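Local coordinates for putative yopH targeting protein (Yersinia pestis, PDB 4GF3) that probably serves as a type III secretion chaperone that binds the effector YopH and targets it for export, at residues R2-F11 / I97-A106; K46-L57 / D86-I97. One frame throughout, in Å; residues are numbered along the deposited sequence.

Contact 1 (R2-F11 / I97-A106)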
loop_
_atom_site.group_PDB
_atom_site.type_symbol
_atom_site.label_atom_id
_atom_site.label_comp_id
_atom_site.label_asym_id
_atom_site.label_seq_id
_atom_site.Cartn_x
_atom_site.Cartn_y
_atom_site.Cartn_z
ATOM N N ARG A 2 18.901 7.228 0.262
ATOM C CA ARG A 2 17.496 7.670 0.091
ATOM C C ARG A 2 16.934 7.945 1.471
ATOM O O ARG A 2 17.277 7.246 2.396
ATOM C CB ARG A 2 16.670 6.557 -0.549
ATOM C CG ARG A 2 15.305 7.019 -0.965
ATOM C CD ARG A 2 14.588 5.936 -1.733
ATOM N NE ARG A 2 14.855 5.941 -3.178
ATOM C CZ ARG A 2 15.300 4.881 -3.859
ATOM N NH1 ARG A 2 15.518 3.721 -3.189
ATOM N NH2 ARG A 2 15.494 4.943 -5.200
ATOM N N THR A 3 16.032 8.908 1.610
ATOM C CA THR A 3 15.225 8.994 2.838
ATOM C C THR A 3 13.768 8.625 2.575
ATOM O O THR A 3 13.319 8.584 1.439
ATOM C CB THR A 3 15.277 10.398 3.384
ATOM O OG1 THR A 3 14.633 11.223 2.438
ATOM C CG2 THR A 3 16.691 10.825 3.556
ATOM N N TYR A 4 13.017 8.334 3.633
ATOM C CA TYR A 4 11.585 8.114 3.512
ATOM C C TYR A 4 10.894 9.225 2.707
ATOM O O TYR A 4 10.113 8.933 1.792
ATOM C CB TYR A 4 10.913 8.010 4.902
ATOM C CG TYR A 4 9.436 7.735 4.820
ATOM C CD1 TYR A 4 8.944 6.478 4.425
ATOM C CD2 TYR A 4 8.514 8.713 5.128
ATOM C CE1 TYR A 4 7.593 6.222 4.344
ATOM C CE2 TYR A 4 7.149 8.458 5.086
ATOM C CZ TYR A 4 6.691 7.222 4.680
ATOM O OH TYR A 4 5.322 7.006 4.631
ATOM N N SER A 5 11.147 10.477 3.064
ATOM C CA SER A 5 10.522 11.589 2.395
ATOM C C SER A 5 10.966 11.722 0.929
ATOM O O SER A 5 10.151 12.028 0.080
ATOM C CB SER A 5 10.781 12.875 3.162
ATOM O OG SER A 5 10.113 12.782 4.413
ATOM N N SER A 6 12.220 11.394 0.604
ATOM C CA SER A 6 12.645 11.509 -0.785
ATOM C C SER A 6 12.027 10.361 -1.565
ATOM O O SER A 6 11.687 10.525 -2.723
ATOM C CB SER A 6 14.173 11.549 -0.903
ATOM O OG SER A 6 14.703 10.268 -0.634
ATOM N N LEU A 7 11.833 9.222 -0.908
ATOM C CA LEU A 7 11.195 8.084 -1.553
ATOM C C LEU A 7 9.754 8.459 -1.903
ATOM O O LEU A 7 9.290 8.165 -3.000
ATOM C CB LEU A 7 11.201 6.821 -0.672
ATOM C CG LEU A 7 10.411 5.650 -1.238
ATOM C CD1 LEU A 7 10.832 5.264 -2.641
ATOM C CD2 LEU A 7 10.499 4.459 -0.280
ATOM N N LEU A 8 9.023 9.068 -0.968
ATOM C CA LEU A 8 7.704 9.512 -1.293
ATOM C C LEU A 8 7.642 10.511 -2.407
ATOM O O LEU A 8 6.660 10.480 -3.178
ATOM C CB LEU A 8 6.964 10.132 -0.104
ATOM C CG LEU A 8 6.626 9.212 1.065
ATOM C CD1 LEU A 8 5.644 9.824 2.061
ATOM C CD2 LEU A 8 6.103 7.921 0.576
ATOM N N GLU A 9 8.602 11.450 -2.480
ATOM C CA GLU A 9 8.692 12.371 -3.602
ATOM C C GLU A 9 8.826 11.646 -4.914
ATOM O O GLU A 9 8.218 12.047 -5.919
ATOM C CB GLU A 9 9.913 13.308 -3.481
ATOM C CG GLU A 9 9.728 14.402 -2.478
ATOM C CD GLU A 9 11.009 15.195 -2.250
ATOM O OE1 GLU A 9 12.010 15.008 -2.995
ATOM O OE2 GLU A 9 11.001 16.029 -1.326
ATOM N N GLU A 10 9.721 10.656 -4.920
ATOM C CA GLU A 10 9.942 9.811 -6.109
ATOM C C GLU A 10 8.661 9.137 -6.552
ATOM O O GLU A 10 8.366 9.076 -7.728
ATOM C CB GLU A 10 10.951 8.685 -5.838
ATOM C CG GLU A 10 12.211 8.708 -6.607
ATOM C CD GLU A 10 13.129 7.528 -6.238
ATOM O OE1 GLU A 10 12.918 6.349 -6.738
ATOM O OE2 GLU A 10 13.974 7.798 -5.356
ATOM N N PHE A 11 7.928 8.598 -5.594
ATOM C CA PHE A 11 6.722 7.851 -5.826
ATOM C C PHE A 11 5.633 8.748 -6.375
ATOM O O PHE A 11 4.900 8.316 -7.263
ATOM C CB PHE A 11 6.336 7.212 -4.491
ATOM C CG PHE A 11 5.072 6.400 -4.471
ATOM C CD1 PHE A 11 4.706 5.591 -5.495
ATOM C CD2 PHE A 11 4.275 6.418 -3.324
ATOM C CE1 PHE A 11 3.588 4.806 -5.414
ATOM C CE2 PHE A 11 3.139 5.620 -3.247
ATOM C CZ PHE A 11 2.796 4.821 -4.286
ATOM N N ILE A 97 13.404 0.942 2.747
ATOM C CA ILE A 97 13.355 2.330 2.235
ATOM C C ILE A 97 14.473 2.573 1.241
ATOM O O ILE A 97 14.274 3.169 0.175
ATOM C CB ILE A 97 13.438 3.346 3.390
ATOM C CG1 ILE A 97 12.134 3.314 4.216
ATOM C CG2 ILE A 97 13.682 4.790 2.884
ATOM C CD1 ILE A 97 12.273 3.899 5.588
ATOM N N ASN A 98 15.675 2.176 1.601
ATOM C CA ASN A 98 16.779 2.396 0.698
ATOM C C ASN A 98 16.791 1.461 -0.549
ATOM O O ASN A 98 17.352 1.825 -1.572
ATOM C CB ASN A 98 18.111 2.310 1.439
ATOM C CG ASN A 98 19.292 2.755 0.567
ATOM O OD1 ASN A 98 19.945 1.927 -0.112
ATOM N ND2 ASN A 98 19.556 4.058 0.549
ATOM N N ASP A 99 16.211 0.289 -0.483
ATOM C CA ASP A 99 16.344 -0.659 -1.587
ATOM C C ASP A 99 15.191 -0.451 -2.623
ATOM O O ASP A 99 15.205 -1.088 -3.679
ATOM C CB ASP A 99 16.253 -2.127 -1.126
ATOM C CG ASP A 99 17.408 -2.562 -0.194
ATOM O OD1 ASP A 99 18.470 -1.853 -0.179
ATOM O OD2 ASP A 99 17.126 -3.589 0.539
ATOM N N THR A 100 14.156 0.348 -2.288
ATOM C CA THR A 100 12.943 0.337 -3.122
ATOM C C THR A 100 13.058 1.545 -4.053
ATOM O O THR A 100 13.992 2.243 -3.959
ATOM C CB THR A 100 11.648 0.212 -2.232
ATOM O OG1 THR A 100 10.470 -0.043 -3.056
ATOM C CG2 THR A 100 11.393 1.448 -1.485
ATOM N N SER A 101 12.198 1.720 -5.050
ATOM C CA SER A 101 12.172 2.925 -5.898
ATOM C C SER A 101 10.707 3.377 -6.012
ATOM O O SER A 101 9.758 2.622 -5.663
ATOM C CB SER A 101 12.698 2.582 -7.341
ATOM O OG SER A 101 11.848 1.506 -7.782
ATOM N N GLY A 102 10.528 4.601 -6.491
ATOM C CA GLY A 102 9.220 5.101 -6.917
ATOM C C GLY A 102 8.508 4.102 -7.819
ATOM O O GLY A 102 7.338 3.782 -7.634
ATOM N N THR A 103 9.232 3.527 -8.788
ATOM C CA THR A 103 8.628 2.501 -9.637
ATOM C C THR A 103 8.184 1.255 -8.956
ATOM O O THR A 103 7.079 0.785 -9.191
ATOM C CB THR A 103 9.583 2.098 -10.776
ATOM O OG1 THR A 103 9.979 3.261 -11.459
ATOM C CG2 THR A 103 8.923 1.065 -11.703
ATOM N N GLN A 104 8.979 0.709 -8.038
ATOM C CA GLN A 104 8.508 -0.446 -7.326
ATOM C C GLN A 104 7.363 -0.119 -6.430
ATOM O O GLN A 104 6.437 -0.885 -6.283
ATOM C CB GLN A 104 9.605 -1.145 -6.475
ATOM C CG GLN A 104 9.032 -2.421 -5.811
ATOM C CD GLN A 104 10.100 -3.269 -5.088
ATOM O OE1 GLN A 104 10.858 -2.795 -4.233
ATOM N NE2 GLN A 104 10.173 -4.500 -5.463
ATOM N N LEU A 105 7.396 1.065 -5.828
ATOM C CA LEU A 105 6.259 1.414 -4.976
ATOM C C LEU A 105 4.954 1.526 -5.758
ATOM O O LEU A 105 3.878 1.134 -5.305
ATOM C CB LEU A 105 6.534 2.706 -4.180
ATOM C CG LEU A 105 7.041 2.664 -2.748
ATOM C CD1 LEU A 105 6.902 4.047 -2.073
ATOM C CD2 LEU A 105 6.310 1.595 -1.923
ATOM N N ALA A 106 5.047 2.064 -6.952
ATOM C CA ALA A 106 3.907 2.157 -7.856
ATOM C C ALA A 106 3.459 0.738 -8.253
ATOM O O ALA A 106 2.250 0.485 -8.335
ATOM C CB ALA A 106 4.253 3.018 -9.063
HETATM O O HOH W 1 17.785 2.849 -4.020
HETATM O O HOH W 2 11.508 5.412 -9.625
#
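The carboxylate of Glu-10 is gripped from both segments. Across the contact, Gly-102 N donates to OE1 of Glu-10 at 3.0 Å in an almost straight bond, arriving from above the carboxylate plane, 45° out of it. The other oxygen is held from within 2-11: Arg-2 turns NE and NH2 side-on to Glu-10, both onto OE2, with NE to OE2 at 3.0 Å and the oxygen close to the guanidinium plane. This salt bridge leaves one guanidinium face against CA of Ser-101. Because Gly-102 N lies at the first turn of helix 102-118, the carboxylate would probably be stabilised further by the N-terminal end of the helix, while Ser-101 OG, as N-cap, accepts from Gln-104 N. Helix 4-15 has its own start fixed by a capping box of Thr-3 and Ser-6. These are the first and last of the three helices in this CesT-type chaperone fold, and their short segments cross at -69° with axes 8.7 Å apart. Close approach occurs at Gly-102, whose CA comes 3.9 Å from CA of Phe-11. Beside the polar group the packing is apolar. With CG anti to the backbone N (chi1 178°), the Phe-11 ring reaches helix 102-118 and takes CB of Leu-105 over one face, 3.9 Å from its centroid. Leu-7 spreads its methyls: CD2 presses on CG2 of Thr-100 at 3.4 Å, tighter than usual for two carbons, CD1 lies against the Ser-101 to Gly-102 peptide, and the branch carbon CG meets CD1 of Leu-105. Near the N-terminus, CG2 of Ile-97 packs against Tyr-4 N at 3.7 Å.

Contact 2 (K46-L57 / D86-I97)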
loop_
_atom_site.group_PDB
_atom_site.type_symbol
_atom_site.label_atom_id
_atom_site.label_comp_id
_atom_site.label_asym_id
_atom_site.label_seq_id
_atom_site.Cartn_x
_atom_site.Cartn_y
_atom_site.Cartn_z
ATOM N N LYS A 46 14.400 1.412 9.034
ATOM C CA LYS A 46 14.840 0.975 7.685
ATOM C C LYS A 46 13.730 0.614 6.681
ATOM O O LYS A 46 13.991 0.464 5.475
ATOM C CB LYS A 46 15.727 -0.258 7.827
ATOM C CG LYS A 46 17.046 0.017 8.482
ATOM C CD LYS A 46 18.076 0.628 7.551
ATOM C CE LYS A 46 19.240 1.282 8.303
ATOM N NZ LYS A 46 19.904 2.326 7.473
ATOM N N GLU A 47 12.487 0.519 7.158
ATOM C CA GLU A 47 11.421 -0.119 6.393
ATOM C C GLU A 47 10.162 0.696 6.376
ATOM O O GLU A 47 9.834 1.413 7.343
ATOM C CB GLU A 47 11.119 -1.509 6.894
ATOM C CG GLU A 47 12.288 -2.454 6.839
ATOM C CD GLU A 47 11.903 -3.800 7.480
ATOM O OE1 GLU A 47 12.060 -3.997 8.691
ATOM O OE2 GLU A 47 11.372 -4.640 6.799
ATOM N N LEU A 48 9.431 0.577 5.291
ATOM C CA LEU A 48 8.095 1.118 5.240
ATOM C C LEU A 48 7.099 0.059 4.856
ATOM O O LEU A 48 7.444 -1.039 4.416
ATOM C CB LEU A 48 7.963 2.317 4.292
ATOM C CG LEU A 48 7.869 1.946 2.764
ATOM C CD1 LEU A 48 7.127 3.036 1.990
ATOM C CD2 LEU A 48 9.227 1.688 2.145
ATOM N N VAL A 49 5.842 0.403 5.040
ATOM C CA VAL A 49 4.751 -0.434 4.531
ATOM C C VAL A 49 3.810 0.340 3.677
ATOM O O VAL A 49 3.631 1.563 3.842
ATOM C CB VAL A 49 3.908 -1.083 5.630
ATOM C CG1 VAL A 49 4.725 -2.123 6.398
ATOM C CG2 VAL A 49 3.344 0.008 6.568
ATOM N N ALA A 50 3.200 -0.394 2.747
ATOM C CA ALA A 50 2.104 0.055 1.942
ATOM C C ALA A 50 0.986 -0.951 2.148
ATOM O O ALA A 50 1.197 -2.191 2.159
ATOM C CB ALA A 50 2.501 0.117 0.489
ATOM N N PHE A 51 -0.188 -0.450 2.439
ATOM C CA PHE A 51 -1.296 -1.364 2.822
ATOM C C PHE A 51 -2.665 -0.784 2.560
ATOM O O PHE A 51 -2.834 0.459 2.511
ATOM C CB PHE A 51 -1.165 -1.843 4.299
ATOM C CG PHE A 51 -1.406 -0.786 5.320
ATOM C CD1 PHE A 51 -2.691 -0.601 5.878
ATOM C CD2 PHE A 51 -0.378 0.038 5.734
ATOM C CE1 PHE A 51 -2.915 0.368 6.816
ATOM C CE2 PHE A 51 -0.598 0.978 6.719
ATOM C CZ PHE A 51 -1.863 1.140 7.262
ATOM N N MET A 52 -3.645 -1.677 2.424
ATOM C CA MET A 52 -5.033 -1.290 2.169
ATOM C C MET A 52 -6.004 -2.296 2.805
ATOM O O MET A 52 -5.712 -3.525 2.909
ATOM C CB MET A 52 -5.291 -1.129 0.670
ATOM C CG MET A 52 -5.243 -2.368 -0.169
ATOM S SD MET A 52 -5.800 -2.008 -1.831
ATOM C CE MET A 52 -7.575 -1.882 -1.654
ATOM N N ARG A 53 -7.151 -1.784 3.222
ATOM C CA ARG A 53 -8.272 -2.635 3.594
ATOM C C ARG A 53 -9.061 -2.923 2.326
ATOM O O ARG A 53 -9.465 -2.017 1.578
ATOM C CB ARG A 53 -9.157 -1.993 4.670
ATOM C CG ARG A 53 -10.326 -2.870 5.212
ATOM C CD ARG A 53 -10.831 -2.302 6.546
ATOM N NE ARG A 53 -11.987 -2.995 7.165
ATOM C CZ ARG A 53 -13.263 -2.693 6.931
ATOM N NH1 ARG A 53 -13.574 -1.756 6.039
ATOM N NH2 ARG A 53 -14.252 -3.353 7.559
ATOM N N ALA A 54 -9.289 -4.200 2.087
ATOM C CA ALA A 54 -10.131 -4.624 1.004
ATOM C C ALA A 54 -11.487 -5.178 1.547
ATOM O O ALA A 54 -11.905 -4.853 2.696
ATOM C CB ALA A 54 -9.364 -5.635 0.162
ATOM N N GLY A 55 -12.131 -6.057 0.778
ATOM C CA GLY A 55 -13.498 -6.532 1.096
ATOM C C GLY A 55 -13.531 -7.684 2.074
ATOM O O GLY A 55 -12.481 -8.224 2.482
ATOM N N ILE A 56 -14.727 -8.024 2.503
ATOM C CA ILE A 56 -14.937 -9.123 3.438
ATOM C C ILE A 56 -14.535 -10.468 2.805
ATOM O O ILE A 56 -14.681 -10.662 1.597
ATOM C CB ILE A 56 -16.387 -9.152 3.965
ATOM C CG1 ILE A 56 -16.448 -10.074 5.182
ATOM C CG2 ILE A 56 -17.376 -9.579 2.877
ATOM C CD1 ILE A 56 -17.682 -9.956 6.025
ATOM N N LEU A 57 -14.026 -11.414 3.606
ATOM C CA LEU A 57 -13.705 -12.706 3.030
ATOM C C LEU A 57 -14.907 -13.379 2.439
ATOM O O LEU A 57 -15.984 -13.357 3.015
ATOM C CB LEU A 57 -13.004 -13.639 4.022
ATOM C CG LEU A 57 -13.789 -14.371 5.068
ATOM C CD1 LEU A 57 -14.289 -15.730 4.570
ATOM C CD2 LEU A 57 -12.928 -14.545 6.302
ATOM N N ASP A 86 -13.005 -8.071 11.515
ATOM C CA ASP A 86 -14.275 -8.205 10.869
ATOM C C ASP A 86 -14.238 -9.045 9.582
ATOM O O ASP A 86 -15.165 -9.034 8.793
ATOM C CB ASP A 86 -14.816 -6.811 10.686
ATOM C CG ASP A 86 -15.153 -6.171 12.058
ATOM O OD1 ASP A 86 -15.705 -6.913 12.927
ATOM O OD2 ASP A 86 -14.837 -4.965 12.261
ATOM N N ASP A 87 -13.172 -9.806 9.440
ATOM C CA ASP A 87 -13.007 -10.743 8.349
ATOM C C ASP A 87 -12.790 -9.979 7.007
ATOM O O ASP A 87 -12.973 -10.574 5.942
ATOM C CB ASP A 87 -14.195 -11.715 8.249
ATOM C CG ASP A 87 -14.360 -12.597 9.508
ATOM O OD1 ASP A 87 -13.445 -12.630 10.368
ATOM O OD2 ASP A 87 -15.376 -13.286 9.612
ATOM N N HIS A 88 -12.435 -8.699 7.078
ATOM C CA HIS A 88 -11.913 -8.010 5.884
ATOM C C HIS A 88 -10.463 -8.301 5.686
ATOM O O HIS A 88 -9.635 -8.311 6.623
ATOM C CB HIS A 88 -12.096 -6.501 5.896
ATOM C CG HIS A 88 -13.506 -6.076 5.663
ATOM N ND1 HIS A 88 -13.867 -5.133 4.724
ATOM C CD2 HIS A 88 -14.645 -6.487 6.249
ATOM C CE1 HIS A 88 -15.174 -4.954 4.773
ATOM N NE2 HIS A 88 -15.675 -5.787 5.674
ATOM N N TRP A 89 -10.141 -8.463 4.420
ATOM C CA TRP A 89 -8.775 -8.610 4.008
ATOM C C TRP A 89 -8.020 -7.308 4.212
ATOM O O TRP A 89 -8.516 -6.218 3.894
ATOM C CB TRP A 89 -8.696 -9.021 2.553
ATOM C CG TRP A 89 -9.162 -10.427 2.340
ATOM C CD1 TRP A 89 -10.286 -10.870 1.661
ATOM C CD2 TRP A 89 -8.466 -11.594 2.763
ATOM N NE1 TRP A 89 -10.313 -12.238 1.646
ATOM C CE2 TRP A 89 -9.205 -12.707 2.309
ATOM C CE3 TRP A 89 -7.282 -11.797 3.450
ATOM C CZ2 TRP A 89 -8.804 -14.029 2.571
ATOM C CZ3 TRP A 89 -6.891 -13.123 3.726
ATOM C CH2 TRP A 89 -7.642 -14.201 3.255
ATOM N N LEU A 90 -6.825 -7.455 4.741
ATOM C CA LEU A 90 -5.886 -6.353 4.873
ATOM C C LEU A 90 -4.648 -6.770 4.080
ATOM O O LEU A 90 -3.926 -7.703 4.475
ATOM C CB LEU A 90 -5.530 -6.144 6.339
ATOM C CG LEU A 90 -4.892 -4.785 6.723
ATOM C CD1 LEU A 90 -4.944 -4.630 8.229
ATOM C CD2 LEU A 90 -3.466 -4.617 6.216
ATOM N N LEU A 91 -4.397 -6.048 2.989
ATOM C CA LEU A 91 -3.385 -6.394 1.988
ATOM C C LEU A 91 -2.198 -5.475 2.208
ATOM O O LEU A 91 -2.363 -4.241 2.454
ATOM C CB LEU A 91 -3.953 -6.221 0.598
ATOM C CG LEU A 91 -5.280 -6.905 0.275
ATOM C CD1 LEU A 91 -5.648 -6.602 -1.165
ATOM C CD2 LEU A 91 -5.172 -8.378 0.581
ATOM N N TRP A 92 -0.982 -6.022 2.186
ATOM C CA TRP A 92 0.121 -5.242 2.634
ATOM C C TRP A 92 1.452 -5.717 2.019
ATOM O O TRP A 92 1.630 -6.866 1.547
ATOM C CB TRP A 92 0.242 -5.184 4.173
ATOM C CG TRP A 92 0.499 -6.532 4.825
ATOM C CD1 TRP A 92 -0.455 -7.383 5.330
ATOM C CD2 TRP A 92 1.776 -7.136 5.145
ATOM N NE1 TRP A 92 0.137 -8.434 5.975
ATOM C CE2 TRP A 92 1.495 -8.369 5.794
ATOM C CE3 TRP A 92 3.134 -6.797 4.870
ATOM C CZ2 TRP A 92 2.514 -9.229 6.228
ATOM C CZ3 TRP A 92 4.130 -7.663 5.261
ATOM C CH2 TRP A 92 3.813 -8.853 5.958
ATOM N N SER A 93 2.356 -4.773 1.926
ATOM C CA SER A 93 3.738 -5.100 1.515
ATOM C C SER A 93 4.694 -4.305 2.398
ATOM O O SER A 93 4.423 -3.137 2.786
ATOM C CB SER A 93 4.036 -4.794 0.026
ATOM O OG SER A 93 5.303 -5.330 -0.338
ATOM N N GLN A 94 5.813 -4.945 2.727
ATOM C CA GLN A 94 6.826 -4.383 3.607
ATOM C C GLN A 94 8.151 -4.307 2.856
ATOM O O GLN A 94 8.572 -5.286 2.304
ATOM C CB GLN A 94 6.939 -5.229 4.903
ATOM C CG GLN A 94 7.914 -4.647 5.933
ATOM C CD GLN A 94 7.727 -5.285 7.335
ATOM O OE1 GLN A 94 6.614 -5.707 7.736
ATOM N NE2 GLN A 94 8.798 -5.301 8.086
ATOM N N LEU A 95 8.749 -3.136 2.825
ATOM C CA LEU A 95 9.861 -2.803 1.960
ATOM C C LEU A 95 10.957 -2.008 2.704
ATOM O O LEU A 95 10.709 -1.173 3.555
ATOM C CB LEU A 95 9.377 -1.928 0.794
ATOM C CG LEU A 95 8.250 -2.523 -0.074
ATOM C CD1 LEU A 95 6.953 -1.750 0.121
ATOM C CD2 LEU A 95 8.685 -2.601 -1.533
ATOM N N ASN A 96 12.169 -2.194 2.238
ATOM C CA ASN A 96 13.272 -1.459 2.653
ATOM C C ASN A 96 13.306 -0.120 1.948
ATOM O O ASN A 96 13.319 -0.046 0.712
ATOM C CB ASN A 96 14.546 -2.262 2.346
ATOM C CG ASN A 96 15.768 -1.579 2.781
ATOM O OD1 ASN A 96 16.296 -0.712 2.082
ATOM N ND2 ASN A 96 16.328 -2.039 3.954
ATOM N N ILE A 97 13.404 0.942 2.747
ATOM C CA ILE A 97 13.355 2.330 2.235
ATOM C C ILE A 97 14.473 2.573 1.241
ATOM O O ILE A 97 14.274 3.169 0.175
ATOM C CB ILE A 97 13.438 3.346 3.390
ATOM C CG1 ILE A 97 12.134 3.314 4.216
ATOM C CG2 ILE A 97 13.682 4.790 2.884
ATOM C CD1 ILE A 97 12.273 3.899 5.588
HETATM O O HOH W 3 16.352 1.397 4.372
#
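Asp-87 O accepts from Leu-57 N at 2.7 Å where an antiparallel pairing begins, between the central strand 47-56 and its neighbour 88-96 in the chaperone's five-stranded sheet. At His-88, ND1 donates to Ala-54 O at 2.8 Å. The Arg-53 guanidinium stacks flat on one face of the His-88 ring, centres 3.6 Å apart and planes within 6°; Ile-56 N and CB lie over the opposite face. Arg-53 reaches it with CG anti to the backbone N (chi1 -176°), and its NE is also salt-bridged to Asp-84. The register slips by one residue between Arg-53 and Ile-56, a beta bulge: Trp-89 takes Gly-55 O with its N and gives its O to Ala-54 N. From Leu-90, paired with Arg-53, the register is regular. Leu-91, Ser-93 and Leu-95 form hydrogen-bonded pairs with Met-52, Ala-50 and Leu-48, and CB of Leu-91 runs alongside CG of Met-52, on the face that helix 102-118 covers. On the other face, CB of Trp-92 touches CB of Phe-51 at 3.6 Å. Further along, Gln-94 NE2 donates to Glu-47 OE2 at 3.0 Å, from 50° above the carboxylate plane, while Glu-47 OE1 accepts from Asn-44. Ile-97 N closes the pairing on Lys-46 O (2.8 Å).

Contact 2 is nested along the chain inside the loop that contact 1 closes: helix 4-15 comes first, then strands 47-56 and 88-96, and helix 102-118 follows directly. Their centres lie about 17 Å apart, yet they meet and share Ile-97, which ends the strand pairing and begins the turn into the helix. Where they join, CD2 of Leu-7 touches CD2 of Leu-48 at 3.9 Å, and OG1 of Thr-100 lies 3.5 Å from CD2 of Leu-95. The helix pair of contact 1 therefore packs against one end of the strand pair of contact 2, seating the first and last helices on the antiparallel sheet of a single alpha+beta chaperone domain.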